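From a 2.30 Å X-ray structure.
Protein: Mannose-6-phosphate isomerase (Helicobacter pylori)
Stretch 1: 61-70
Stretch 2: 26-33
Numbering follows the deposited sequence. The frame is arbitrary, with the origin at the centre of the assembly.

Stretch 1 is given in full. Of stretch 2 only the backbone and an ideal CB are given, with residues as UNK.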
# COMPACT_ATOMS: atom_id res chain seq x y z
N LYS A 61 -8.04 -1.81 -17.53
CA LYS A 61 -9.19 -1.03 -18.02
C LYS A 61 -9.00 0.46 -17.78
O LYS A 61 -9.40 1.28 -18.61
CB LYS A 61 -10.49 -1.45 -17.34
CG LYS A 61 -10.99 -2.85 -17.63
CD LYS A 61 -12.22 -3.14 -16.77
CE LYS A 61 -12.44 -4.64 -16.55
NZ LYS A 61 -13.32 -5.26 -17.58
N HIS A 62 -8.39 0.81 -16.64
CA HIS A 62 -8.32 2.21 -16.22
C HIS A 62 -6.98 2.87 -16.48
O HIS A 62 -6.78 4.02 -16.08
CB HIS A 62 -8.71 2.36 -14.74
CG HIS A 62 -9.85 1.49 -14.33
ND1 HIS A 62 -9.73 0.54 -13.33
CD2 HIS A 62 -11.12 1.40 -14.79
CE1 HIS A 62 -10.88 -0.09 -13.20
NE2 HIS A 62 -11.74 0.41 -14.07
N TYR A 63 -6.06 2.16 -17.14
CA TYR A 63 -4.72 2.70 -17.40
C TYR A 63 -4.79 4.13 -17.93
O TYR A 63 -4.23 5.05 -17.33
CB TYR A 63 -3.91 1.80 -18.35
CG TYR A 63 -2.63 2.45 -18.81
CD1 TYR A 63 -2.49 2.93 -20.12
CD2 TYR A 63 -1.56 2.63 -17.94
CE1 TYR A 63 -1.31 3.55 -20.53
CE2 TYR A 63 -0.39 3.25 -18.35
CZ TYR A 63 -0.26 3.70 -19.64
OH TYR A 63 0.91 4.31 -20.02
N PHE A 64 -5.49 4.31 -19.05
CA PHE A 64 -5.54 5.60 -19.74
C PHE A 64 -6.30 6.67 -18.97
O PHE A 64 -6.01 7.86 -19.10
CB PHE A 64 -6.08 5.42 -21.16
CG PHE A 64 -5.21 4.57 -22.03
CD1 PHE A 64 -4.14 5.13 -22.74
CD2 PHE A 64 -5.43 3.19 -22.10
CE1 PHE A 64 -3.32 4.33 -23.53
CE2 PHE A 64 -4.62 2.37 -22.89
CZ PHE A 64 -3.55 2.95 -23.61
N LEU A 65 -7.27 6.24 -18.16
CA LEU A 65 -7.93 7.12 -17.20
C LEU A 65 -6.93 7.65 -16.15
O LEU A 65 -6.85 8.86 -15.90
CB LEU A 65 -9.10 6.38 -16.53
CG LEU A 65 -9.99 7.12 -15.53
CD1 LEU A 65 -10.45 8.45 -16.09
CD2 LEU A 65 -11.18 6.25 -15.15
N ALA A 66 -6.16 6.73 -15.56
CA ALA A 66 -5.14 7.07 -14.58
C ALA A 66 -4.07 7.99 -15.17
O ALA A 66 -3.73 9.02 -14.58
CB ALA A 66 -4.50 5.80 -14.05
N LEU A 67 -3.55 7.62 -16.34
CA LEU A 67 -2.48 8.35 -17.01
C LEU A 67 -2.93 9.76 -17.37
O LEU A 67 -2.13 10.70 -17.37
CB LEU A 67 -2.06 7.60 -18.27
CG LEU A 67 -0.59 7.46 -18.69
CD1 LEU A 67 -0.56 7.22 -20.19
CD2 LEU A 67 0.28 8.67 -18.34
N GLU A 68 -4.22 9.91 -17.66
CA GLU A 68 -4.80 11.21 -18.00
C GLU A 68 -4.81 12.15 -16.80
O GLU A 68 -4.54 13.35 -16.94
CB GLU A 68 -6.23 11.04 -18.53
CG GLU A 68 -6.78 12.24 -19.28
CD GLU A 68 -8.08 11.91 -20.00
OE1 GLU A 68 -8.06 11.86 -21.25
OE2 GLU A 68 -9.10 11.70 -19.32
N GLU A 69 -5.11 11.61 -15.62
CA GLU A 69 -5.29 12.42 -14.41
C GLU A 69 -4.00 12.89 -13.77
O GLU A 69 -4.01 13.80 -12.93
CB GLU A 69 -6.16 11.68 -13.41
CG GLU A 69 -7.62 11.78 -13.75
CD GLU A 69 -8.50 10.94 -12.85
OE1 GLU A 69 -9.54 10.46 -13.33
OE2 GLU A 69 -8.15 10.75 -11.67
N ILE A 70 -2.88 12.28 -14.15
CA ILE A 70 -1.58 12.68 -13.64
C ILE A 70 -0.65 13.18 -14.76
O ILE A 70 0.57 13.10 -14.64
CB ILE A 70 -0.88 11.55 -12.83
CG1 ILE A 70 -0.72 10.28 -13.67
CG2 ILE A 70 -1.65 11.26 -11.55
CD1 ILE A 70 0.47 9.43 -13.28
N UNK A 26 -16.17 2.58 -14.00
CA UNK A 26 -15.70 3.91 -13.63
C UNK A 26 -15.61 4.04 -12.10
O UNK A 26 -16.50 4.62 -11.47
CB UNK A 26 -16.63 4.98 -14.21
N UNK A 27 -14.53 3.50 -11.50
CA UNK A 27 -14.38 3.40 -10.04
C UNK A 27 -14.23 4.74 -9.32
O UNK A 27 -13.88 5.75 -9.94
CB UNK A 27 -13.16 2.53 -9.72
N UNK A 28 -14.48 4.71 -8.02
CA UNK A 28 -14.69 5.90 -7.20
C UNK A 28 -13.49 6.85 -7.08
O UNK A 28 -13.66 8.07 -7.05
CB UNK A 28 -15.10 5.46 -5.80
N UNK A 29 -12.28 6.29 -7.02
CA UNK A 29 -11.07 7.08 -6.79
C UNK A 29 -10.61 7.92 -7.98
O UNK A 29 -9.61 8.63 -7.89
CB UNK A 29 -9.93 6.14 -6.38
N UNK A 30 -11.34 7.85 -9.09
CA UNK A 30 -10.96 8.60 -10.29
C UNK A 30 -11.80 9.86 -10.52
O UNK A 30 -11.47 10.68 -11.37
CB UNK A 30 -11.07 7.69 -11.52
N UNK A 31 -12.87 10.00 -9.74
CA UNK A 31 -13.80 11.12 -9.89
C UNK A 31 -13.21 12.42 -9.38
O UNK A 31 -12.78 12.51 -8.23
CB UNK A 31 -15.11 10.83 -9.15
N UNK A 32 -13.20 13.43 -10.25
CA UNK A 32 -12.51 14.70 -9.98
C UNK A 32 -13.33 15.67 -9.11
O UNK A 32 -13.37 16.88 -9.37
CB UNK A 32 -12.16 15.38 -11.31
N UNK A 33 -13.96 15.13 -8.07
CA UNK A 33 -14.93 15.86 -7.26
C UNK A 33 -14.31 16.83 -6.24
O UNK A 33 -14.86 17.90 -6.00
CB UNK A 33 -15.82 14.85 -6.52

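Position 26 comes first. Its CA lies 8.0 Å from the CA of His62, but its CA-to-CB bond points away from stretch 1, and nothing there comes within 5.5 Å of the ideal CB. A small or polar side chain would fit as well as a large one. Only a long side chain could turn back to the methyl groups of Leu65. The residue is Tyr26, and its ring does turn back. Leu65 CD2 sits over one face, 4.3 Å from the ring centroid and 15° off the ring normal. Tyr26 OH is 3.8 Å from Leu65 CD1.

Position 27 points toward stretch 1. Its ideal CB is 4.9 Å from His62 CE1, so the imidazole is the surface on offer. Phi is -67° and psi 161°, values that proline accepts and many other residues share. A compact apolar side chain would suit the space; proline, valine or leucine are all reasonable. The residue is Pro27. Its CG lies over one face of the His62 ring, 3.7 Å from the ring centroid, a CH-pi contact. The closest atoms are Pro27 CG and His62 NE2, at 3.5 Å.

Position 28 is out of reach of stretch 1, which sets no demand on it. Most side chains would do. It is Lys28, which begins a short 3-10 segment.

Position 29 points sideways, with no atom of stretch 1 within 5.5 Å of its ideal CB. A polar or flexible side chain is plausible, but the choice is wide. It is Gln29, which makes no contact here.

Position 30 faces the helix squarely. Its CA is 7.4 Å from the CA of Ala66. The ideal CB is 3.9 Å from Leu65 CD2 and 3.6 Å from Glu69 OE1. Ahead of it lie His62, Leu65 and the small Ala66, which leaves room for a broad side chain. A large apolar residue is expected: phenylalanine, leucine or methionine. The residue is Phe30, which has the largest covered area of either stretch. Its CG is 3.9 Å from Leu65 CD2, and its CE1 is 3.8 Å from Ala66 CB. Its ring and that of His62 form an oblique pair, centroids 5.8 Å apart and planes at 44°. Phe30 O is 2.8 Å from Glu69 OE1.

Position 31 points away from stretch 1, so either a polar or an apolar side chain could stand there. It is Leu31.

Position 32 points sideways, and its ideal CB has no neighbour in stretch 1 within 5.5 Å. A long side chain could still reach Glu69, whose acid favours a basic or polar partner; lysine, arginine and glutamine are candidates. It is Lys32. The amine does not meet the acid: Lys32 NZ is 5.5 Å from Glu69 OE1, too far for a salt bridge, and its closest contact is Glu69 CG at 4.2 Å.

Position 33 is out of reach, and stretch 1 gives no guide, so most side chains, polar or apolar, would do. It is Leu33.

Stretch 2 (26-33) YPKQFLKL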
# COMPACT_ATOMS: atom_id res chain seq x y z
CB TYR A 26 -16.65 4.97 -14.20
CG TYR A 26 -15.96 6.15 -14.84
CD1 TYR A 26 -15.45 7.20 -14.07
CD2 TYR A 26 -15.81 6.23 -16.23
CE1 TYR A 26 -14.82 8.28 -14.66
CE2 TYR A 26 -15.18 7.31 -16.82
CZ TYR A 26 -14.68 8.33 -16.03
OH TYR A 26 -14.05 9.41 -16.61
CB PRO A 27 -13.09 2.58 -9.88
CG PRO A 27 -12.86 1.95 -11.19
CD PRO A 27 -13.36 2.94 -12.19
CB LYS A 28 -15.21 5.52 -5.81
CG LYS A 28 -16.49 4.66 -5.83
CD LYS A 28 -17.17 4.59 -4.46
CE LYS A 28 -18.05 5.82 -4.19
NZ LYS A 28 -18.64 5.83 -2.82
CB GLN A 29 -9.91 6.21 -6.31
CG GLN A 29 -9.26 5.36 -7.40
CD GLN A 29 -9.40 3.88 -7.15
OE1 GLN A 29 -8.80 3.33 -6.23
NE2 GLN A 29 -10.20 3.21 -7.98
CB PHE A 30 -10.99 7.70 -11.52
CG PHE A 30 -9.90 6.68 -11.54
CD1 PHE A 30 -8.59 7.05 -11.79
CD2 PHE A 30 -10.19 5.35 -11.28
CE1 PHE A 30 -7.57 6.12 -11.80
CE2 PHE A 30 -9.18 4.40 -11.29
CZ PHE A 30 -7.86 4.78 -11.55
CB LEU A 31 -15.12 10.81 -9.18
CG LEU A 31 -15.95 9.70 -9.83
CD1 LEU A 31 -16.93 9.10 -8.83
CD2 LEU A 31 -16.66 10.23 -11.08
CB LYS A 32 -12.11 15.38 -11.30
CG LYS A 32 -11.60 14.42 -12.37
CD LYS A 32 -10.83 15.14 -13.47
CE LYS A 32 -9.49 15.65 -12.97
NZ LYS A 32 -8.50 15.84 -14.06
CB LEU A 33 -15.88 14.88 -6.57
CG LEU A 33 -17.22 14.57 -7.27
CD1 LEU A 33 -17.05 14.07 -8.70
CD2 LEU A 33 -18.04 13.59 -6.45
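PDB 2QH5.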